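Local coordinates for sulfate transporter sulfate transporter family protein (Wolinella succinogenes, PDB 4DGF) that is the STAS domain of a SulP-family membrane protein that probably transports sulfate or related anions, at residues G98-R102 with F103-E107; P63-A67 with T68-A72; E75-E78 with S79-R83. All coordinates share one frame; numbering follows the deposited sequence.

Overall arrangement
All three contacts lie within the STAS domain and follow the chain in the order contact 2, contact 3, contact 1. Contact 2 spans the end of the loop after strand 54-58 and the first turn of helix 67-83. Contact 3 is the far half of the same helix, which crosses over to strand 86-90 in a beta-alpha-beta unit of the parallel sheet; the two centres are about 16 Å apart. Contact 1 joins helix 94-103 to helix 105-109, its centre about 11 Å from that of contact 2 and 17 Å from that of contact 3. Phe103, Phe105 and Leu100 pack on Met70, so this junction rests against helix 67-83, which ties both short helices to the domain core.

Contact 1 (G98-R102 with F103-E107); sequences GALNR and FGFIE
Phe103 and Gly104 turn the chain back on Ala99, Leu100 and Asn101 in a Schellman motif, which ends helix 94-103 and leads at once into helix 105-109. Phe103 N to Ala99 O is an ordinary helical bond; the motif itself rests on Gly104 N to Asn101 O and Phe105 N to Leu100 O, the latter 3.0 Å long. The Gly104 N-H comes to its acceptor from above the carbonyl plane, 64° out of it. Glycine suits this place because its phi is positive (96°), where a CB would jam against the preceding carbonyl oxygen.

Apolar side chains pack across the junction. Ile106 crosses Leu100 at about a right angle, its CD1 3.8 Å from Leu100 CB. Ile106 CG1 also packs on the backbone, 3.6 Å from Asn101 N. Cutting Ile106 back to an alanine removes CG1 and CD1, which would probably leave Leu100 CB and the backbone at Asn101 without their packing partner. Leu100 CD2 meets the Phe105 ring obliquely, and both residues pack on Leu73 of helix 67-83.

The polar link is on the exposed side. With Asn101 CG anti to the backbone N (chi1 -155°), OD1 accepts from a water at 2.8 Å, and that water oxygen accepts from Glu107 N at 2.9 Å.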
loop_
_atom_site.group_PDB
_atom_site.type_symbol
_atom_site.label_atom_id
_atom_site.label_comp_id
_atom_site.label_asym_id
_atom_site.label_seq_id
_atom_site.Cartn_x
_atom_site.Cartn_y
_atom_site.Cartn_z
ATOM N N GLY A 98 -6.182 -11.934 6.115
ATOM C CA GLY A 98 -6.585 -12.525 7.403
ATOM C C GLY A 98 -5.713 -11.940 8.532
ATOM O O GLY A 98 -6.259 -11.619 9.590
ATOM N N ALA A 99 -4.395 -11.790 8.288
ATOM C CA ALA A 99 -3.453 -11.241 9.295
ATOM C C ALA A 99 -3.882 -9.783 9.565
ATOM O O ALA A 99 -4.016 -9.361 10.704
ATOM C CB ALA A 99 -1.995 -11.375 8.841
ATOM N N LEU A 100 -4.027 -8.995 8.490
ATOM C CA LEU A 100 -4.305 -7.594 8.643
ATOM C C LEU A 100 -5.670 -7.415 9.297
ATOM O O LEU A 100 -5.812 -6.492 10.072
ATOM C CB LEU A 100 -4.395 -6.922 7.226
ATOM C CG LEU A 100 -3.065 -6.884 6.512
ATOM C CD1 LEU A 100 -3.262 -6.284 5.107
ATOM C CD2 LEU A 100 -2.031 -6.036 7.272
ATOM N N ASN A 101 -6.637 -8.284 9.021
ATOM C CA ASN A 101 -7.936 -8.186 9.705
ATOM C C ASN A 101 -7.841 -8.505 11.186
ATOM O O ASN A 101 -8.350 -7.687 12.034
ATOM C CB ASN A 101 -8.956 -9.112 9.044
ATOM C CG ASN A 101 -10.395 -8.626 9.284
ATOM O OD1 ASN A 101 -10.694 -7.395 9.337
ATOM N ND2 ASN A 101 -11.287 -9.575 9.455
ATOM N N ARG A 102 -7.073 -9.551 11.545
ATOM C CA ARG A 102 -6.901 -9.871 12.993
ATOM C C ARG A 102 -6.158 -8.772 13.743
ATOM O O ARG A 102 -6.478 -8.458 14.877
ATOM C CB ARG A 102 -6.208 -11.177 13.078
ATOM C CG ARG A 102 -6.154 -11.864 14.480
ATOM C CD ARG A 102 -7.562 -12.285 15.020
ATOM N NE ARG A 102 -8.211 -13.229 14.118
ATOM C CZ ARG A 102 -9.530 -13.554 14.150
ATOM N NH1 ARG A 102 -10.331 -13.082 15.117
ATOM N NH2 ARG A 102 -10.021 -14.384 13.254
ATOM N N PHE A 103 -5.221 -8.096 13.070
ATOM C CA PHE A 103 -4.575 -6.966 13.679
ATOM C C PHE A 103 -5.484 -5.715 13.781
ATOM O O PHE A 103 -5.142 -4.781 14.456
ATOM C CB PHE A 103 -3.299 -6.536 12.887
ATOM C CG PHE A 103 -2.057 -7.425 13.131
ATOM C CD1 PHE A 103 -1.510 -7.546 14.393
ATOM C CD2 PHE A 103 -1.412 -8.046 12.052
ATOM C CE1 PHE A 103 -0.320 -8.277 14.593
ATOM C CE2 PHE A 103 -0.217 -8.742 12.250
ATOM C CZ PHE A 103 0.305 -8.896 13.555
ATOM N N GLY A 104 -6.585 -5.669 13.062
ATOM C CA GLY A 104 -7.486 -4.530 13.115
ATOM C C GLY A 104 -7.283 -3.483 12.033
ATOM O O GLY A 104 -7.917 -2.405 12.033
ATOM N N PHE A 105 -6.344 -3.789 11.130
ATOM C CA PHE A 105 -5.929 -2.792 10.170
ATOM C C PHE A 105 -6.967 -2.636 9.037
ATOM O O PHE A 105 -7.165 -1.493 8.572
ATOM C CB PHE A 105 -4.562 -3.175 9.519
ATOM C CG PHE A 105 -4.020 -2.077 8.656
ATOM C CD1 PHE A 105 -3.694 -0.900 9.283
ATOM C CD2 PHE A 105 -3.805 -2.202 7.293
ATOM C CE1 PHE A 105 -3.135 0.147 8.560
ATOM C CE2 PHE A 105 -3.276 -1.127 6.529
ATOM C CZ PHE A 105 -2.986 0.069 7.213
ATOM N N ILE A 106 -7.601 -3.722 8.633
ATOM C CA ILE A 106 -8.637 -3.677 7.556
ATOM C C ILE A 106 -9.777 -2.725 7.990
ATOM O O ILE A 106 -10.175 -1.849 7.204
ATOM C CB ILE A 106 -9.198 -5.040 7.167
ATOM C CG1 ILE A 106 -8.086 -5.980 6.683
ATOM C CG2 ILE A 106 -10.368 -4.873 6.159
ATOM C CD1 ILE A 106 -7.380 -5.589 5.328
ATOM N N GLU A 107 -10.276 -2.856 9.212
ATOM C CA GLU A 107 -11.411 -1.990 9.613
ATOM C C GLU A 107 -10.924 -0.563 9.775
ATOM O O GLU A 107 -11.698 0.377 9.586
ATOM C CB GLU A 107 -12.110 -2.491 10.876
ATOM C CG GLU A 107 -12.636 -3.916 10.783
ATOM C CD GLU A 107 -13.654 -4.299 11.851
ATOM O OE1 GLU A 107 -13.405 -4.101 13.069
ATOM O OE2 GLU A 107 -14.703 -4.852 11.465
HETATM O O HOH W 1 -9.737 -5.217 10.893
#

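Contact 2 (P63-A67 with T68-A72); sequences PVIDA and TGMHA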
loop_
_atom_site.group_PDB
_atom_site.type_symbol
_atom_site.label_atom_id
_atom_site.label_comp_id
_atom_site.label_asym_id
_atom_site.label_seq_id
_atom_site.Cartn_x
_atom_site.Cartn_y
_atom_site.Cartn_z
ATOM N N PRO A 63 3.468 -12.573 1.888
ATOM C CA PRO A 63 2.510 -13.445 2.528
ATOM C C PRO A 63 2.287 -13.327 4.019
ATOM O O PRO A 63 1.259 -13.906 4.537
ATOM C CB PRO A 63 3.040 -14.860 2.190
ATOM C CG PRO A 63 4.531 -14.674 2.017
ATOM C CD PRO A 63 4.811 -13.190 1.740
ATOM N N VAL A 64 3.165 -12.585 4.728
ATOM C CA VAL A 64 3.222 -12.646 6.150
ATOM C C VAL A 64 3.732 -11.253 6.547
ATOM O O VAL A 64 4.462 -10.575 5.775
ATOM C CB VAL A 64 4.233 -13.778 6.721
ATOM C CG1 VAL A 64 3.664 -15.163 6.460
ATOM C CG2 VAL A 64 5.604 -13.641 6.147
ATOM N N ILE A 65 3.303 -10.825 7.705
ATOM C CA ILE A 65 3.752 -9.582 8.354
ATOM C C ILE A 65 3.860 -9.882 9.884
ATOM O O ILE A 65 2.942 -10.565 10.467
ATOM C CB ILE A 65 2.730 -8.486 8.016
ATOM C CG1 ILE A 65 3.095 -7.110 8.628
ATOM C CG2 ILE A 65 1.359 -8.990 8.476
ATOM C CD1 ILE A 65 2.245 -6.064 8.036
ATOM N N ASP A 66 4.944 -9.376 10.535
ATOM C CA ASP A 66 4.976 -9.624 11.972
ATOM C C ASP A 66 4.583 -8.350 12.757
ATOM O O ASP A 66 4.036 -7.379 12.156
ATOM C CB ASP A 66 6.389 -10.043 12.306
ATOM C CG ASP A 66 7.385 -8.868 12.363
ATOM O OD1 ASP A 66 7.192 -7.865 11.610
ATOM O OD2 ASP A 66 8.465 -8.963 13.057
ATOM N N ALA A 67 4.852 -8.331 14.066
ATOM C CA ALA A 67 4.400 -7.189 14.829
ATOM C C ALA A 67 5.168 -5.873 14.406
ATOM O O ALA A 67 4.610 -4.774 14.472
ATOM C CB ALA A 67 4.596 -7.452 16.303
ATOM N N THR A 68 6.474 -5.995 14.089
ATOM C CA THR A 68 7.251 -4.848 13.707
ATOM C C THR A 68 6.768 -4.322 12.374
ATOM O O THR A 68 6.663 -3.112 12.156
ATOM C CB THR A 68 8.736 -5.310 13.635
ATOM O OG1 THR A 68 9.203 -5.611 14.974
ATOM C CG2 THR A 68 9.680 -4.169 13.100
ATOM N N GLY A 69 6.586 -5.229 11.388
ATOM C CA GLY A 69 5.946 -4.870 10.101
ATOM C C GLY A 69 4.576 -4.158 10.293
ATOM O O GLY A 69 4.266 -3.155 9.683
HETATM N N MSE A 70 3.726 -4.744 11.169
HETATM C CA MSE A 70 2.383 -4.178 11.308
HETATM C C MSE A 70 2.532 -2.801 11.986
HETATM O O MSE A 70 1.842 -1.852 11.586
HETATM C CB MSE A 70 1.651 -5.176 12.204
HETATM C CG MSE A 70 0.161 -4.733 12.323
HETATM SE SE MSE A 70 -0.897 -4.758 10.671
HETATM C CE MSE A 70 -1.061 -2.860 10.364
ATOM N N HIS A 71 3.491 -2.672 12.913
ATOM C CA HIS A 71 3.631 -1.343 13.497
ATOM C C HIS A 71 4.037 -0.296 12.455
ATOM O O HIS A 71 3.484 0.795 12.396
ATOM C CB HIS A 71 4.656 -1.384 14.622
ATOM C CG HIS A 71 4.907 -0.032 15.225
ATOM N ND1 HIS A 71 6.012 0.672 14.945
ATOM C CD2 HIS A 71 4.098 0.759 16.048
ATOM C CE1 HIS A 71 5.937 1.903 15.642
ATOM N NE2 HIS A 71 4.768 1.929 16.287
ATOM N N ALA A 72 4.936 -0.676 11.555
ATOM C CA ALA A 72 5.374 0.252 10.520
ATOM C C ALA A 72 4.181 0.580 9.587
ATOM O O ALA A 72 4.046 1.780 9.122
ATOM C CB ALA A 72 6.477 -0.438 9.730
#
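Asp66 caps the start of helix 67-83 by reaching forward to Gly69, a classical N-cap: the side-chain carboxylate takes up an N-H of the first turn, which has no preceding helical carbonyl to bond to. Aspartate is well suited, being short and an acceptor, and its negative charge probably interacts favourably with the positive end of the helix dipole.

Thr68 is the second residue of the helix. Its side chain lies beside that of Asp66, pointing the same way, with Thr68 CB 3.6 Å from Asp66 OD1. It also packs on Phe35 and Ala38 of helix 35-41.

Gly69 gives the capping bond. Its N lies 2.7 Å from Asp66 OD1, the N-H pointing almost straight at the oxygen (170°) and meeting it on the syn side, 30° out of the carboxylate plane. Asp66 CG sits between its own backbone N and carbonyl carbon (chi1 77°), which turns the carboxylate over the helix start. Glycine is called for by its neighbours, since a CB would run into Ile65 CG1 and press on Asp66 OD1.

Met70, deposited as selenomethionine, makes the first backbone bond of the helix, its N 2.8 Å from Asp66 O. Asp66 thus serves this turn with both side chain and main chain. Buried Ile65 packs against the backbone of this turn: its CG1 lies 3.5 Å from Met70 N, and Ile65 CD1 is 4.3 Å from Met70 CB. Beyond CB the selenomethionine chain bends away toward Leu100 and Phe103 of helix 94-103.

His71 carries the helical pattern on, with its N 2.8 Å from Ala67 O and its CB 3.4 Å from the same oxygen.

Contact 3 (E75-E78 with S79-R83); sequences EFQE and SCEKR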
loop_
_atom_site.group_PDB
_atom_site.type_symbol
_atom_site.label_atom_id
_atom_site.label_comp_id
_atom_site.label_asym_id
_atom_site.label_seq_id
_atom_site.Cartn_x
_atom_site.Cartn_y
_atom_site.Cartn_z
ATOM N N GLU A 75 1.895 3.095 11.281
ATOM C CA GLU A 75 2.433 4.450 11.327
ATOM C C GLU A 75 2.502 5.029 9.904
ATOM O O GLU A 75 2.402 6.225 9.727
ATOM C CB GLU A 75 3.781 4.499 12.047
ATOM C CG GLU A 75 4.936 4.157 11.151
ATOM C CD GLU A 75 6.307 4.479 11.762
ATOM O OE1 GLU A 75 6.492 5.649 12.234
ATOM O OE2 GLU A 75 7.193 3.563 11.735
ATOM N N PHE A 76 2.609 4.184 8.875
ATOM C CA PHE A 76 2.606 4.704 7.561
ATOM C C PHE A 76 1.212 5.236 7.188
ATOM O O PHE A 76 1.091 6.305 6.528
ATOM C CB PHE A 76 3.076 3.654 6.540
ATOM C CG PHE A 76 3.220 4.224 5.167
ATOM C CD1 PHE A 76 4.235 5.086 4.865
ATOM C CD2 PHE A 76 2.303 3.905 4.187
ATOM C CE1 PHE A 76 4.340 5.654 3.593
ATOM C CE2 PHE A 76 2.396 4.470 2.904
ATOM C CZ PHE A 76 3.390 5.380 2.636
ATOM N N GLN A 77 0.179 4.478 7.547
ATOM C CA GLN A 77 -1.184 4.931 7.278
ATOM C C GLN A 77 -1.495 6.258 8.014
ATOM O O GLN A 77 -2.119 7.108 7.446
ATOM C CB GLN A 77 -2.114 3.744 7.655
ATOM C CG GLN A 77 -3.563 3.923 7.333
ATOM C CD GLN A 77 -4.331 4.624 8.378
ATOM O OE1 GLN A 77 -4.098 4.423 9.567
ATOM N NE2 GLN A 77 -5.367 5.399 7.945
ATOM N N GLU A 78 -0.974 6.429 9.211
ATOM C CA GLU A 78 -1.043 7.703 9.983
ATOM C C GLU A 78 -0.361 8.843 9.314
ATOM O O GLU A 78 -0.976 9.936 9.227
ATOM C CB GLU A 78 -0.522 7.511 11.392
ATOM C CG GLU A 78 -1.531 6.667 12.180
ATOM C CD GLU A 78 -1.211 6.667 13.654
ATOM O OE1 GLU A 78 -0.779 7.741 14.166
ATOM O OE2 GLU A 78 -1.388 5.594 14.292
ATOM N N SER A 79 0.841 8.603 8.769
ATOM C CA SER A 79 1.511 9.574 7.952
ATOM C C SER A 79 0.701 9.966 6.702
ATOM O O SER A 79 0.647 11.149 6.300
ATOM C CB SER A 79 2.974 9.167 7.643
ATOM O OG SER A 79 3.004 8.258 6.548
ATOM N N CYS A 80 0.023 9.021 6.080
ATOM C CA CYS A 80 -0.801 9.348 4.897
ATOM C C CYS A 80 -1.991 10.249 5.282
ATOM O O CYS A 80 -2.260 11.258 4.637
ATOM C CB CYS A 80 -1.300 8.034 4.267
ATOM S SG CYS A 80 -0.051 7.127 3.297
ATOM N N GLU A 81 -2.604 9.940 6.408
ATOM C CA GLU A 81 -3.715 10.780 6.822
ATOM C C GLU A 81 -3.275 12.160 7.184
ATOM O O GLU A 81 -3.989 13.106 6.807
ATOM C CB GLU A 81 -4.360 10.230 8.089
ATOM C CG GLU A 81 -4.903 8.848 7.954
ATOM C CD GLU A 81 -5.713 8.524 9.224
ATOM O OE1 GLU A 81 -6.964 8.343 9.111
ATOM O OE2 GLU A 81 -5.089 8.492 10.337
ATOM N N LYS A 82 -2.113 12.312 7.849
ATOM C CA LYS A 82 -1.566 13.639 8.116
ATOM C C LYS A 82 -1.259 14.445 6.872
ATOM O O LYS A 82 -1.183 15.674 6.949
ATOM C CB LYS A 82 -0.278 13.604 8.970
ATOM C CG LYS A 82 -0.572 13.173 10.432
ATOM C CD LYS A 82 0.641 13.058 11.342
ATOM C CE LYS A 82 0.292 12.682 12.792
ATOM N NZ LYS A 82 1.591 12.500 13.552
ATOM N N ARG A 83 -0.955 13.767 5.772
ATOM C CA ARG A 83 -0.683 14.478 4.484
ATOM C C ARG A 83 -1.847 14.546 3.528
ATOM O O ARG A 83 -1.665 15.097 2.426
ATOM C CB ARG A 83 0.447 13.751 3.755
ATOM C CG ARG A 83 1.774 13.783 4.512
ATOM C CD ARG A 83 2.608 14.970 4.080
ATOM N NE ARG A 83 3.911 14.953 4.734
ATOM C CZ ARG A 83 4.128 15.487 5.944
ATOM N NH1 ARG A 83 3.121 16.043 6.616
ATOM N NH2 ARG A 83 5.346 15.460 6.484
#
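Ser79 and Cys80 both turn back to Phe76 one turn earlier in helix 67-83. The Phe76 carbonyl oxygen accepts twice: from Ser79 OG at 2.7 Å and from Cys80 N at 3.0 Å. Serine suits this because OG, lying between its own backbone N and carbonyl carbon (chi1 83°), folds back against the helix and meets a carbonyl already in use. Cys80 SG makes a sulfur-aromatic contact with the Phe76 ring, 4.1 Å from its centroid and set obliquely, 32° off the ring normal; Phe76 CE2 is the ring atom nearest to SG, at 3.6 Å.

On another side of the helix, the side chains of Gln77 and Glu81 slant across one another, with 49° between the amide and carboxylate planes. Gln77 NE2 rests 3.4 Å from Glu81 CD, after a bend at chi2 that brings the amide round toward Glu81.

Further out, Phe55 meets the Phe76 ring edge-to-face and Leu87 of strand 86-90 touches both Phe76 and Cys80, placing this face of the helix against the sheet. Gln77 touches Phe105 and Leu109 of helix 105-109. With an aromatic ring beside it, the weakly polar thiol of Cys80 is suited to its buried place, while the Ser79 hydroxyl spends its proton on the Phe76 carbonyl within the same helix.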